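Local structure of 5-ketofructose reductase (7COK) at residues G12-P17 against D52-A57; A38-C43 against G64-L69; I82-R87 against L143-A148; K110-S115 against R137-E142; V222-P227 against T232-D237. The protein reduces 5-ketofructose, probably with a nicotinamide cofactor, as a member of the shikimate dehydrogenase family. All blocks are in the same frame, centred on the assembly; numbering follows the deposited sequence.

Contact 1: G12-P17 against D52-A57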
# COMPACT_ATOMS: atom_id res chain seq x y z
N GLY A 12 -3.74 0.65 -6.16
CA GLY A 12 -2.38 0.40 -6.60
C GLY A 12 -2.34 -0.35 -7.91
O GLY A 12 -3.28 -0.26 -8.70
N SER A 13 -1.26 -1.11 -8.10
CA SER A 13 -0.99 -1.77 -9.37
C SER A 13 -0.27 -3.09 -9.20
O SER A 13 0.55 -3.24 -8.29
CB SER A 13 -0.14 -0.83 -10.24
OG SER A 13 0.35 -1.46 -11.42
N PHE A 14 -0.61 -4.05 -10.07
CA PHE A 14 0.10 -5.32 -10.14
C PHE A 14 0.70 -5.41 -11.54
O PHE A 14 0.01 -5.27 -12.55
CB PHE A 14 -0.86 -6.50 -9.94
CG PHE A 14 -1.65 -6.44 -8.67
CD1 PHE A 14 -1.09 -5.93 -7.46
CD2 PHE A 14 -2.96 -6.96 -8.63
CE1 PHE A 14 -1.84 -5.91 -6.29
CE2 PHE A 14 -3.70 -6.94 -7.44
CZ PHE A 14 -3.16 -6.42 -6.28
N SER A 15 2.02 -5.62 -11.60
CA SER A 15 2.72 -5.75 -12.87
C SER A 15 4.11 -6.28 -12.57
O SER A 15 4.55 -6.25 -11.43
CB SER A 15 2.81 -4.40 -13.59
OG SER A 15 3.70 -3.52 -12.94
N THR A 16 4.80 -6.76 -13.60
CA THR A 16 6.23 -7.02 -13.49
C THR A 16 6.90 -6.86 -14.86
O THR A 16 6.39 -7.41 -15.84
CB THR A 16 6.57 -8.39 -12.83
OG1 THR A 16 7.97 -8.44 -12.55
CG2 THR A 16 6.18 -9.61 -13.68
N PRO A 17 8.00 -6.10 -14.94
CA PRO A 17 8.58 -5.28 -13.86
C PRO A 17 7.76 -4.00 -13.63
O PRO A 17 7.00 -3.60 -14.50
CB PRO A 17 9.97 -4.92 -14.41
CG PRO A 17 9.79 -4.94 -15.90
CD PRO A 17 8.83 -6.06 -16.17
N ASP A 52 -3.17 -14.58 -5.82
CA ASP A 52 -3.05 -14.20 -4.41
C ASP A 52 -2.99 -12.69 -4.23
O ASP A 52 -3.45 -12.17 -3.20
CB ASP A 52 -1.82 -14.86 -3.77
CG ASP A 52 -2.04 -16.34 -3.47
OD1 ASP A 52 -3.15 -16.86 -3.63
OD2 ASP A 52 -1.06 -16.97 -3.05
N ALA A 53 -2.41 -11.97 -5.19
CA ALA A 53 -2.39 -10.52 -5.09
C ALA A 53 -3.79 -9.94 -5.20
O ALA A 53 -4.13 -9.00 -4.47
CB ALA A 53 -1.47 -9.89 -6.14
N VAL A 54 -4.58 -10.46 -6.14
CA VAL A 54 -5.95 -10.02 -6.31
C VAL A 54 -6.79 -10.29 -5.06
O VAL A 54 -7.43 -9.37 -4.53
CB VAL A 54 -6.54 -10.66 -7.59
CG1 VAL A 54 -8.04 -10.50 -7.67
CG2 VAL A 54 -5.90 -10.04 -8.81
N LYS A 55 -6.71 -11.52 -4.52
CA LYS A 55 -7.39 -11.86 -3.29
C LYS A 55 -6.85 -11.01 -2.14
O LYS A 55 -7.59 -10.68 -1.23
CB LYS A 55 -7.22 -13.34 -2.95
CG LYS A 55 -8.30 -14.27 -3.51
CD LYS A 55 -8.27 -15.54 -2.65
CE LYS A 55 -8.98 -16.72 -3.29
NZ LYS A 55 -8.09 -17.52 -4.19
N GLY A 56 -5.55 -10.66 -2.21
CA GLY A 56 -4.89 -9.83 -1.19
C GLY A 56 -5.43 -8.42 -1.14
O GLY A 56 -5.74 -7.91 -0.07
N ALA A 57 -5.58 -7.79 -2.31
CA ALA A 57 -6.17 -6.46 -2.34
C ALA A 57 -7.60 -6.45 -1.80
O ALA A 57 -8.01 -5.54 -1.11
CB ALA A 57 -6.13 -5.88 -3.73
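The phenyl ring of Phe14 lies against the helix with one face on Ala53 and its far edge on Ala57. Ala53 CB sits 3.8 Å from the ring centroid, only 9° off the normal, a CH-pi contact nearly centred on the ring. Near the ring plane, Phe14 CZ meets Ala57 CB at 4.0 Å, one helical turn on. The same CZ comes within 3.3 Å of Ala53 O, whose polar needs are met inside the helix by Ala57 N. Beside it, Phe14 CE2 reaches Val54 CG2 at 4.0 Å. With CG anti to its own carbonyl carbon (chi1 -56°), the ring is carried over to the helix. Replacing Phe14 with an alanine would probably open a gap beside Ala53 and Ala57 and leave Val54 without this neighbour. Phe65 meets the Phe14 ring at an inclined angle, and Met60 of the second subunit also packs on Phe14, placing the contact near the dimer interface. Strand 12-15 and helix 52-57 run almost antiparallel, at 170° with axes 10.2 Å apart, the layering of a helix on a beta-sheet in the alpha/beta substrate-binding domain of the shikimate dehydrogenase family.

Contact 2: A38-C43 against G64-L69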
# COMPACT_ATOMS: atom_id res chain seq x y z
N ALA A 38 -5.55 9.13 0.11
CA ALA A 38 -5.54 7.92 -0.71
C ALA A 38 -4.10 7.67 -1.12
O ALA A 38 -3.29 8.60 -1.21
CB ALA A 38 -6.45 8.07 -1.93
N ARG A 39 -3.78 6.39 -1.35
CA ARG A 39 -2.43 5.98 -1.74
C ARG A 39 -2.54 5.04 -2.92
O ARG A 39 -3.51 4.34 -3.08
CB ARG A 39 -1.77 5.25 -0.58
CG ARG A 39 -1.68 6.07 0.70
CD ARG A 39 -0.96 5.32 1.79
NE ARG A 39 0.48 5.39 1.53
CZ ARG A 39 1.41 4.95 2.36
NH1 ARG A 39 1.09 4.38 3.52
NH2 ARG A 39 2.68 5.08 2.01
N TYR A 40 -1.48 5.03 -3.74
CA TYR A 40 -1.35 4.11 -4.86
C TYR A 40 -0.12 3.28 -4.60
O TYR A 40 1.01 3.81 -4.57
CB TYR A 40 -1.18 4.92 -6.13
CG TYR A 40 -1.25 4.11 -7.42
CD1 TYR A 40 -0.12 3.44 -7.91
CD2 TYR A 40 -2.42 4.05 -8.17
CE1 TYR A 40 -0.17 2.73 -9.11
CE2 TYR A 40 -2.47 3.34 -9.36
CZ TYR A 40 -1.33 2.70 -9.83
OH TYR A 40 -1.38 1.99 -11.03
N ILE A 41 -0.32 1.97 -4.45
CA ILE A 41 0.74 1.04 -4.12
C ILE A 41 1.20 0.25 -5.36
O ILE A 41 0.49 -0.62 -5.85
CB ILE A 41 0.30 0.08 -2.97
CG1 ILE A 41 -0.34 0.84 -1.77
CG2 ILE A 41 1.45 -0.82 -2.55
CD1 ILE A 41 0.45 2.01 -1.21
N ASN A 42 2.41 0.57 -5.83
CA ASN A 42 2.97 -0.03 -7.04
C ASN A 42 3.71 -1.32 -6.67
O ASN A 42 4.79 -1.30 -6.06
CB ASN A 42 3.94 0.98 -7.67
CG ASN A 42 4.48 0.52 -9.02
OD1 ASN A 42 3.82 -0.19 -9.75
ND2 ASN A 42 5.69 0.98 -9.37
N CYS A 43 3.09 -2.45 -7.01
CA CYS A 43 3.59 -3.78 -6.59
C CYS A 43 4.17 -4.57 -7.75
O CYS A 43 3.60 -4.60 -8.83
CB CYS A 43 2.45 -4.61 -6.01
SG CYS A 43 1.62 -3.86 -4.59
N GLY A 64 -9.55 -0.45 -5.48
CA GLY A 64 -9.24 -0.67 -6.88
C GLY A 64 -7.78 -0.93 -7.10
O GLY A 64 -6.96 -0.68 -6.22
N PHE A 65 -7.47 -1.45 -8.29
CA PHE A 65 -6.08 -1.60 -8.71
C PHE A 65 -5.99 -1.66 -10.22
O PHE A 65 -6.96 -2.01 -10.86
CB PHE A 65 -5.43 -2.84 -8.07
CG PHE A 65 -6.13 -4.15 -8.37
CD1 PHE A 65 -5.77 -4.91 -9.51
CD2 PHE A 65 -7.11 -4.63 -7.51
CE1 PHE A 65 -6.41 -6.14 -9.76
CE2 PHE A 65 -7.73 -5.88 -7.75
CZ PHE A 65 -7.39 -6.62 -8.88
N ASN A 66 -4.83 -1.28 -10.76
CA ASN A 66 -4.47 -1.54 -12.16
C ASN A 66 -3.73 -2.82 -12.33
O ASN A 66 -3.06 -3.31 -11.40
CB ASN A 66 -3.58 -0.40 -12.67
CG ASN A 66 -4.31 0.92 -12.73
OD1 ASN A 66 -3.84 1.91 -12.18
ND2 ASN A 66 -5.50 0.92 -13.32
N CYS A 67 -3.85 -3.36 -13.54
CA CYS A 67 -2.98 -4.43 -14.01
C CYS A 67 -2.27 -3.95 -15.25
O CYS A 67 -2.89 -3.35 -16.14
CB CYS A 67 -3.80 -5.64 -14.38
SG CYS A 67 -4.51 -6.49 -12.98
N SER A 68 -0.97 -4.18 -15.29
CA SER A 68 -0.17 -3.91 -16.49
C SER A 68 0.47 -5.23 -16.90
O SER A 68 0.15 -6.28 -16.31
CB SER A 68 0.89 -2.83 -16.21
OG SER A 68 0.31 -1.63 -15.75
N LEU A 69 1.34 -5.21 -17.91
CA LEU A 69 2.13 -6.37 -18.32
C LEU A 69 2.73 -7.08 -17.10
O LEU A 69 3.30 -6.41 -16.23
CB LEU A 69 3.27 -5.94 -19.25
CG LEU A 69 4.17 -7.00 -19.92
CD1 LEU A 69 3.48 -7.56 -21.15
CD2 LEU A 69 5.52 -6.44 -20.30
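Within the mixed sheet of the substrate-binding domain, strands 38-44 and 64-67 flank strand 9-15, and a side-chain hydrogen bond from Tyr40 to Asn66 reaches over that middle strand. Tyr40 OH donates to Asn66 OD1 at 2.7 Å. The acceptor is met in the carbonyl plane on a lone pair, with a C=O to donor angle of 124°, close to the direction expected for an sp2 oxygen. OD1 also lies at the edge of the tyrosine ring, in its plane, 3.4 Å from Tyr40 CE2. The two side chains cross at about a right angle, and ring and amide planes are inclined by 42°. Because CG of Tyr40 stands anti to the backbone N (chi1 -171°), the side chain reaches across the middle strand and brings its hydroxyl to the asparagine, although the alpha carbons of Tyr40 and Phe65, the nearest across the pair, are 8.4 Å apart. The amide is gripped at both ends: OD1 accepts from the tyrosine hydroxyl while ND2 donates to Asn93 O, which should fix the rotation of the group. Thr11 and Ser13 of the middle strand touch the tyrosine, and Val24 and Val27 of helix 23-34 pack on it. The bond thus ties two strands that are not neighbours, on a helix-covered face of the sheet, an arrangement that suits the layered alpha/beta fold of this domain.

Contact 3: I82-R87 against L143-A148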
# COMPACT_ATOMS: atom_id res chain seq x y z
N ILE A 82 -17.03 -8.31 -15.88
CA ILE A 82 -16.22 -7.75 -16.96
C ILE A 82 -17.10 -6.78 -17.76
O ILE A 82 -18.13 -7.18 -18.31
CB ILE A 82 -15.69 -8.87 -17.89
CG1 ILE A 82 -14.94 -9.95 -17.08
CG2 ILE A 82 -14.80 -8.31 -19.00
CD1 ILE A 82 -13.67 -9.48 -16.43
N ALA A 83 -16.68 -5.51 -17.81
CA ALA A 83 -17.38 -4.47 -18.57
C ALA A 83 -17.32 -4.73 -20.07
O ALA A 83 -16.49 -5.50 -20.54
CB ALA A 83 -16.78 -3.11 -18.24
N GLU A 84 -18.22 -4.05 -20.81
CA GLU A 84 -18.41 -4.30 -22.23
C GLU A 84 -17.14 -4.21 -23.06
O GLU A 84 -16.79 -5.17 -23.74
CB GLU A 84 -19.48 -3.38 -22.82
CG GLU A 84 -19.81 -3.71 -24.26
CD GLU A 84 -20.71 -2.71 -24.95
OE1 GLU A 84 -20.98 -1.63 -24.38
OE2 GLU A 84 -21.15 -3.01 -26.08
N SER A 85 -16.43 -3.09 -23.00
CA SER A 85 -15.25 -2.94 -23.85
C SER A 85 -14.14 -3.92 -23.46
O SER A 85 -13.50 -4.48 -24.34
CB SER A 85 -14.78 -1.50 -23.91
OG SER A 85 -14.03 -1.12 -22.76
N ALA A 86 -13.97 -4.16 -22.16
CA ALA A 86 -13.03 -5.18 -21.67
C ALA A 86 -13.39 -6.55 -22.18
O ALA A 86 -12.50 -7.30 -22.53
CB ALA A 86 -13.01 -5.20 -20.16
N ARG A 87 -14.69 -6.88 -22.25
CA ARG A 87 -15.15 -8.16 -22.80
C ARG A 87 -14.72 -8.31 -24.26
O ARG A 87 -14.18 -9.34 -24.65
CB ARG A 87 -16.67 -8.33 -22.67
CG ARG A 87 -17.15 -9.72 -23.09
CD ARG A 87 -18.66 -9.87 -23.08
NE ARG A 87 -19.15 -10.05 -24.45
CZ ARG A 87 -19.48 -9.08 -25.30
NH1 ARG A 87 -19.39 -7.80 -24.94
NH2 ARG A 87 -19.90 -9.39 -26.51
N LEU A 143 -13.52 3.34 -30.09
CA LEU A 143 -14.05 4.16 -31.17
C LEU A 143 -15.31 3.55 -31.78
O LEU A 143 -16.30 4.26 -32.03
CB LEU A 143 -12.98 4.35 -32.25
CG LEU A 143 -11.92 5.43 -32.05
CD1 LEU A 143 -10.78 5.09 -32.98
CD2 LEU A 143 -12.48 6.78 -32.42
N ALA A 144 -15.27 2.24 -32.03
CA ALA A 144 -16.41 1.50 -32.57
C ALA A 144 -17.61 1.58 -31.64
O ALA A 144 -18.70 1.90 -32.10
CB ALA A 144 -16.02 0.06 -32.83
N LEU A 145 -17.41 1.33 -30.34
CA LEU A 145 -18.51 1.46 -29.35
C LEU A 145 -19.02 2.89 -29.21
O LEU A 145 -20.19 3.11 -28.86
CB LEU A 145 -18.11 0.88 -27.98
CG LEU A 145 -17.78 -0.61 -27.93
CD1 LEU A 145 -17.36 -0.95 -26.51
CD2 LEU A 145 -18.93 -1.50 -28.43
N ALA A 146 -18.17 3.86 -29.53
CA ALA A 146 -18.56 5.26 -29.47
C ALA A 146 -19.16 5.78 -30.77
O ALA A 146 -19.34 7.00 -30.93
CB ALA A 146 -17.36 6.10 -29.07
N GLY A 147 -19.40 4.87 -31.72
CA GLY A 147 -20.12 5.20 -32.95
C GLY A 147 -19.33 5.56 -34.18
O GLY A 147 -19.91 6.03 -35.16
N ALA A 148 -18.01 5.32 -34.19
CA ALA A 148 -17.23 5.56 -35.41
C ALA A 148 -17.78 4.75 -36.59
O ALA A 148 -18.26 3.63 -36.41
CB ALA A 148 -15.75 5.30 -35.20
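Glu84 and Leu145 extend toward each other from opposite directions, and the forked end of the leucine meets two residues in the first turn of the facing helix. The two methyls have different closest partners. Leu145 CD1 rests on Ser85, 3.7 Å from Ser85 CB and 3.9 Å from Ser85 CA, whereas Leu145 CD2 lies 3.6 Å from Glu84 OE2. Glu84 CD is 4.1 Å from both methyls, so the carboxylate end is laid against the branch of the leucine in a van der Waals contact between a charged group and an apolar one. The glutamate gets there with CG anti to the backbone N (chi1 -174°) and an extended chain beyond it, which carries the carboxylate along the exposed margin of the contact. Ser85, in contrast, is buried and offers its CB to the leucine, while its OG is hydrogen-bonded to Glu142 OE2. The leucine therefore touches the apolar part of a serine whose hydroxyl is engaged in a neighbouring polar cluster.

One helix begins and the other ends here. Ala83 holds the N-cap position before helix 84-89, and helix 134-145 closes in a Schellman motif, with Ala148 N bonded to Leu143 O, Gly147 N to Ala144 O, and Gly147 at positive phi as the C-prime residue. The start of a helix in the substrate-binding part of the chain thus abuts the end of a helix in the dehydrogenase part. Ser85 also touches Lys110 of helix 110-117, while Leu143 and Ala144 turn to Ile151 of strand 150-155.

Contact 4: K110-S115 against R137-E142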
# COMPACT_ATOMS: atom_id res chain seq x y z
N LYS A 110 -9.66 4.41 -23.62
CA LYS A 110 -10.53 5.48 -23.09
C LYS A 110 -9.78 6.80 -22.88
O LYS A 110 -10.42 7.85 -22.97
CB LYS A 110 -11.19 5.05 -21.77
CG LYS A 110 -12.22 3.94 -21.92
CD LYS A 110 -12.99 3.68 -20.63
CE LYS A 110 -13.91 2.45 -20.71
NZ LYS A 110 -14.93 2.53 -21.79
N GLY A 111 -8.48 6.75 -22.57
CA GLY A 111 -7.68 7.98 -22.45
C GLY A 111 -7.69 8.71 -23.78
O GLY A 111 -7.90 9.91 -23.83
N PHE A 112 -7.48 7.97 -24.85
CA PHE A 112 -7.52 8.53 -26.19
C PHE A 112 -8.90 9.11 -26.51
O PHE A 112 -8.99 10.24 -27.01
CB PHE A 112 -7.14 7.49 -27.26
CG PHE A 112 -7.61 7.86 -28.63
CD1 PHE A 112 -6.95 8.87 -29.35
CD2 PHE A 112 -8.79 7.31 -29.15
CE1 PHE A 112 -7.42 9.27 -30.60
CE2 PHE A 112 -9.27 7.72 -30.38
CZ PHE A 112 -8.60 8.70 -31.11
N LEU A 113 -9.96 8.35 -26.25
CA LEU A 113 -11.31 8.80 -26.48
C LEU A 113 -11.64 10.09 -25.73
O LEU A 113 -12.21 11.00 -26.32
CB LEU A 113 -12.32 7.68 -26.24
CG LEU A 113 -13.71 7.85 -26.81
CD1 LEU A 113 -13.67 7.73 -28.34
CD2 LEU A 113 -14.69 6.82 -26.24
N ALA A 114 -11.23 10.19 -24.46
CA ALA A 114 -11.42 11.44 -23.72
C ALA A 114 -10.65 12.59 -24.36
O ALA A 114 -11.20 13.68 -24.52
CB ALA A 114 -11.02 11.27 -22.27
N SER A 115 -9.40 12.37 -24.75
CA SER A 115 -8.66 13.41 -25.47
C SER A 115 -9.38 13.83 -26.76
O SER A 115 -9.51 15.03 -27.06
CB SER A 115 -7.25 12.93 -25.80
OG SER A 115 -6.44 12.84 -24.61
N ARG A 137 -5.81 -2.25 -30.62
CA ARG A 137 -7.01 -3.05 -30.36
C ARG A 137 -8.00 -2.31 -29.46
O ARG A 137 -9.20 -2.22 -29.81
CB ARG A 137 -6.64 -4.44 -29.83
CG ARG A 137 -7.81 -5.36 -29.62
CD ARG A 137 -7.32 -6.65 -28.98
NE ARG A 137 -8.43 -7.56 -28.72
CZ ARG A 137 -8.84 -8.51 -29.56
NH1 ARG A 137 -8.24 -8.69 -30.74
NH2 ARG A 137 -9.87 -9.27 -29.24
N ALA A 138 -7.52 -1.80 -28.32
CA ALA A 138 -8.42 -1.09 -27.40
C ALA A 138 -8.99 0.19 -27.98
O ALA A 138 -10.18 0.48 -27.81
CB ALA A 138 -7.73 -0.84 -26.07
N ILE A 139 -8.14 0.96 -28.66
CA ILE A 139 -8.55 2.21 -29.30
C ILE A 139 -9.62 1.92 -30.37
O ILE A 139 -10.64 2.59 -30.43
CB ILE A 139 -7.35 2.99 -29.88
CG1 ILE A 139 -6.58 3.62 -28.72
CG2 ILE A 139 -7.80 4.11 -30.82
CD1 ILE A 139 -5.18 4.07 -29.10
N ALA A 140 -9.40 0.89 -31.20
CA ALA A 140 -10.38 0.51 -32.22
C ALA A 140 -11.74 0.13 -31.60
O ALA A 140 -12.78 0.61 -32.04
CB ALA A 140 -9.83 -0.61 -33.10
N VAL A 141 -11.71 -0.67 -30.53
CA VAL A 141 -12.96 -1.05 -29.86
C VAL A 141 -13.66 0.17 -29.30
O VAL A 141 -14.87 0.31 -29.49
CB VAL A 141 -12.74 -2.13 -28.79
CG1 VAL A 141 -14.00 -2.36 -27.93
CG2 VAL A 141 -12.35 -3.44 -29.47
N GLU A 142 -12.94 1.03 -28.57
CA GLU A 142 -13.59 2.19 -27.95
C GLU A 142 -14.20 3.14 -28.99
O GLU A 142 -15.30 3.66 -28.81
CB GLU A 142 -12.64 2.94 -27.02
CG GLU A 142 -12.15 2.16 -25.80
CD GLU A 142 -13.21 1.74 -24.79
OE1 GLU A 142 -14.39 2.13 -24.88
OE2 GLU A 142 -12.86 0.99 -23.86
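Helices 110-115 and 137-142 cross at -51° with their axes 9.2 Å apart, the alpha carbons of Lys110 and Glu142 lying 6.6 Å from each other. These two residues form a salt bridge. Lys110 NZ donates to Glu142 OE1 at 3.2 Å, arriving from above the carboxylate plane, 38° out of it, and a second, weak bond runs to OE2 at 3.3 Å. The lysine also lays its chain against the acid, with Lys110 CG 3.6 Å from OE2; a bend at its last torsion (chi4 -58°) turns NZ back to the carboxylate. Glu142 is itself bent at chi2, and OE2 receives a further hydrogen bond from Ser85 OG, so this buried carboxylate is held by a charge and a hydroxyl, which would favour its ionised form. A glutamine in place of Glu142 would probably leave the ammonium group of Lys110 without its countercharge and weaken the link to Ser85. The other half of the contact is apolar: Ile139 CG2 meets Phe112 CD2 at 3.7 Å, the side chains crossing at about a right angle, and Leu113 CD2 approaches Glu142 O. Helix 248-264 adds Met251 beside Phe112 and Ile258 beside Lys110, helix 158-171 packs on Ala140 and Val141, and Val225, just after strand 221-224, touches Ile139.

Contact 5: V222-P227 against T232-D237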
# COMPACT_ATOMS: atom_id res chain seq x y z
N VAL A 222 -5.08 14.54 -35.58
CA VAL A 222 -3.92 13.65 -35.55
C VAL A 222 -3.54 13.40 -34.09
O VAL A 222 -3.31 14.34 -33.33
CB VAL A 222 -2.74 14.23 -36.35
CG1 VAL A 222 -1.61 13.24 -36.40
CG2 VAL A 222 -3.14 14.60 -37.78
N ALA A 223 -3.47 12.13 -33.71
CA ALA A 223 -3.21 11.73 -32.32
C ALA A 223 -2.04 10.75 -32.26
O ALA A 223 -1.80 9.99 -33.22
CB ALA A 223 -4.45 11.11 -31.72
N ASP A 224 -1.36 10.73 -31.14
CA ASP A 224 -0.24 9.84 -30.92
C ASP A 224 -0.30 9.29 -29.51
O ASP A 224 -0.39 10.03 -28.55
CB ASP A 224 1.07 10.60 -31.13
CG ASP A 224 2.26 9.69 -31.35
OD1 ASP A 224 2.26 8.49 -30.99
OD2 ASP A 224 3.23 10.18 -31.92
N VAL A 225 -0.25 7.96 -29.38
CA VAL A 225 -0.25 7.31 -28.05
C VAL A 225 1.06 7.46 -27.27
O VAL A 225 1.08 7.30 -26.04
CB VAL A 225 -0.63 5.80 -28.11
CG1 VAL A 225 -1.94 5.61 -28.87
CG2 VAL A 225 0.49 4.96 -28.73
N ILE A 226 2.16 7.76 -27.97
CA ILE A 226 3.45 7.93 -27.31
C ILE A 226 3.41 9.09 -26.29
O ILE A 226 3.05 10.19 -26.64
CB ILE A 226 4.55 8.15 -28.38
CG1 ILE A 226 4.80 6.83 -29.16
CG2 ILE A 226 5.84 8.68 -27.75
CD1 ILE A 226 5.56 7.02 -30.46
N PRO A 227 3.75 8.81 -25.02
CA PRO A 227 3.70 9.90 -24.01
C PRO A 227 5.00 10.66 -23.79
O PRO A 227 5.02 11.71 -23.15
CB PRO A 227 3.31 9.16 -22.73
CG PRO A 227 3.83 7.76 -22.92
CD PRO A 227 3.94 7.48 -24.40
N THR A 232 5.85 14.48 -30.26
CA THR A 232 6.63 13.63 -31.15
C THR A 232 6.87 14.34 -32.48
O THR A 232 6.17 15.33 -32.80
CB THR A 232 5.87 12.30 -31.42
OG1 THR A 232 4.57 12.58 -31.97
CG2 THR A 232 5.73 11.50 -30.13
N ARG A 233 7.85 13.87 -33.24
CA ARG A 233 8.07 14.36 -34.61
C ARG A 233 6.78 14.31 -35.44
O ARG A 233 6.44 15.28 -36.11
CB ARG A 233 9.20 13.59 -35.30
CG ARG A 233 9.45 13.96 -36.74
CD ARG A 233 10.59 13.15 -37.33
NE ARG A 233 10.62 13.25 -38.79
CZ ARG A 233 11.09 12.31 -39.62
NH1 ARG A 233 11.59 11.17 -39.15
NH2 ARG A 233 11.06 12.51 -40.93
N PHE A 234 6.08 13.18 -35.39
CA PHE A 234 4.80 12.97 -36.03
C PHE A 234 3.80 14.08 -35.70
O PHE A 234 3.26 14.70 -36.60
CB PHE A 234 4.29 11.58 -35.62
CG PHE A 234 2.95 11.22 -36.15
CD1 PHE A 234 2.74 11.07 -37.53
CD2 PHE A 234 1.90 10.97 -35.28
CE1 PHE A 234 1.49 10.70 -38.01
CE2 PHE A 234 0.64 10.60 -35.75
CZ PHE A 234 0.44 10.46 -37.13
N LEU A 235 3.59 14.35 -34.40
CA LEU A 235 2.70 15.46 -34.02
C LEU A 235 3.19 16.84 -34.41
O LEU A 235 2.38 17.69 -34.80
CB LEU A 235 2.36 15.40 -32.54
CG LEU A 235 1.51 14.18 -32.12
CD1 LEU A 235 1.12 14.40 -30.67
CD2 LEU A 235 0.28 13.88 -32.97
N LYS A 236 4.51 17.05 -34.33
CA LYS A 236 5.08 18.36 -34.70
C LYS A 236 4.91 18.62 -36.19
O LYS A 236 4.52 19.74 -36.58
CB LYS A 236 6.55 18.47 -34.30
CG LYS A 236 6.73 18.63 -32.80
CD LYS A 236 8.19 18.55 -32.42
CE LYS A 236 8.38 19.13 -31.03
NZ LYS A 236 9.82 19.19 -30.68
N ASP A 237 5.13 17.59 -37.00
CA ASP A 237 4.89 17.65 -38.44
C ASP A 237 3.42 17.92 -38.76
O ASP A 237 3.12 18.77 -39.59
CB ASP A 237 5.36 16.36 -39.15
CG ASP A 237 6.87 16.15 -39.07
OD1 ASP A 237 7.63 17.12 -38.88
OD2 ASP A 237 7.30 14.98 -39.20
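Val222 lays CG1 against the outer end of the Phe234 ring, 3.5 Å from both CE2 and CZ. Asp224 OD2 and Ala223 O lie at the ring edge, near its plane, the latter 3.6 Å from Phe234 CE2. Next to it, Leu235 sends CD2 to Val222 O and sets its CG 3.7 Å from Asp224 CB. The polar centre is a hydrogen bond from Thr232 OG1 to Asp224 OD2, 2.7 Å long, taken on the anti side and 24° out of the carboxylate plane. Thr232 holds OG1 between its backbone N and carbonyl carbon (chi1 57°), where the same oxygen accepts from Leu235 N and caps the helix. Asp224 OD1 accepts from Ile226 N at 3.1 Å, closing an Asx turn, and from Asn196 ND2. This buried aspartate thereby joins the strand end, its following turn and the helix N-cap. Thr232 CG2 fills in against Ile226 CG2. Strand 222-224 and helix 233-237 run nearly antiparallel, at 164°, as the first two elements of a beta-alpha-beta unit completed by strand 245-246. Leu194 and Asn196 of strand 193-196 flank Phe234, while Ala223 turns to Met251 of helix 248-264.

In the fold
Contacts 1 and 2 share a sheet of the substrate-binding domain: contact 1 uses its strand 9-15, contact 2 the strands on either side of it; they touch one another, and both reach the second subunit. Contact 1 is buried and apolar, whereas contact 2 is partly buried and rests on a single polar bond. Contacts 3 and 4 share helix 134-145, their centres about 9 Å apart; the first is partly exposed, with an acidic side chain against a leucine, and the second is buried and pairs a salt bridge with apolar packing. Contact 5, also buried, touches contact 4 through Ile139 with Val225 and Phe112 with Ala223 and lies across the chain's centre from contacts 1 and 2.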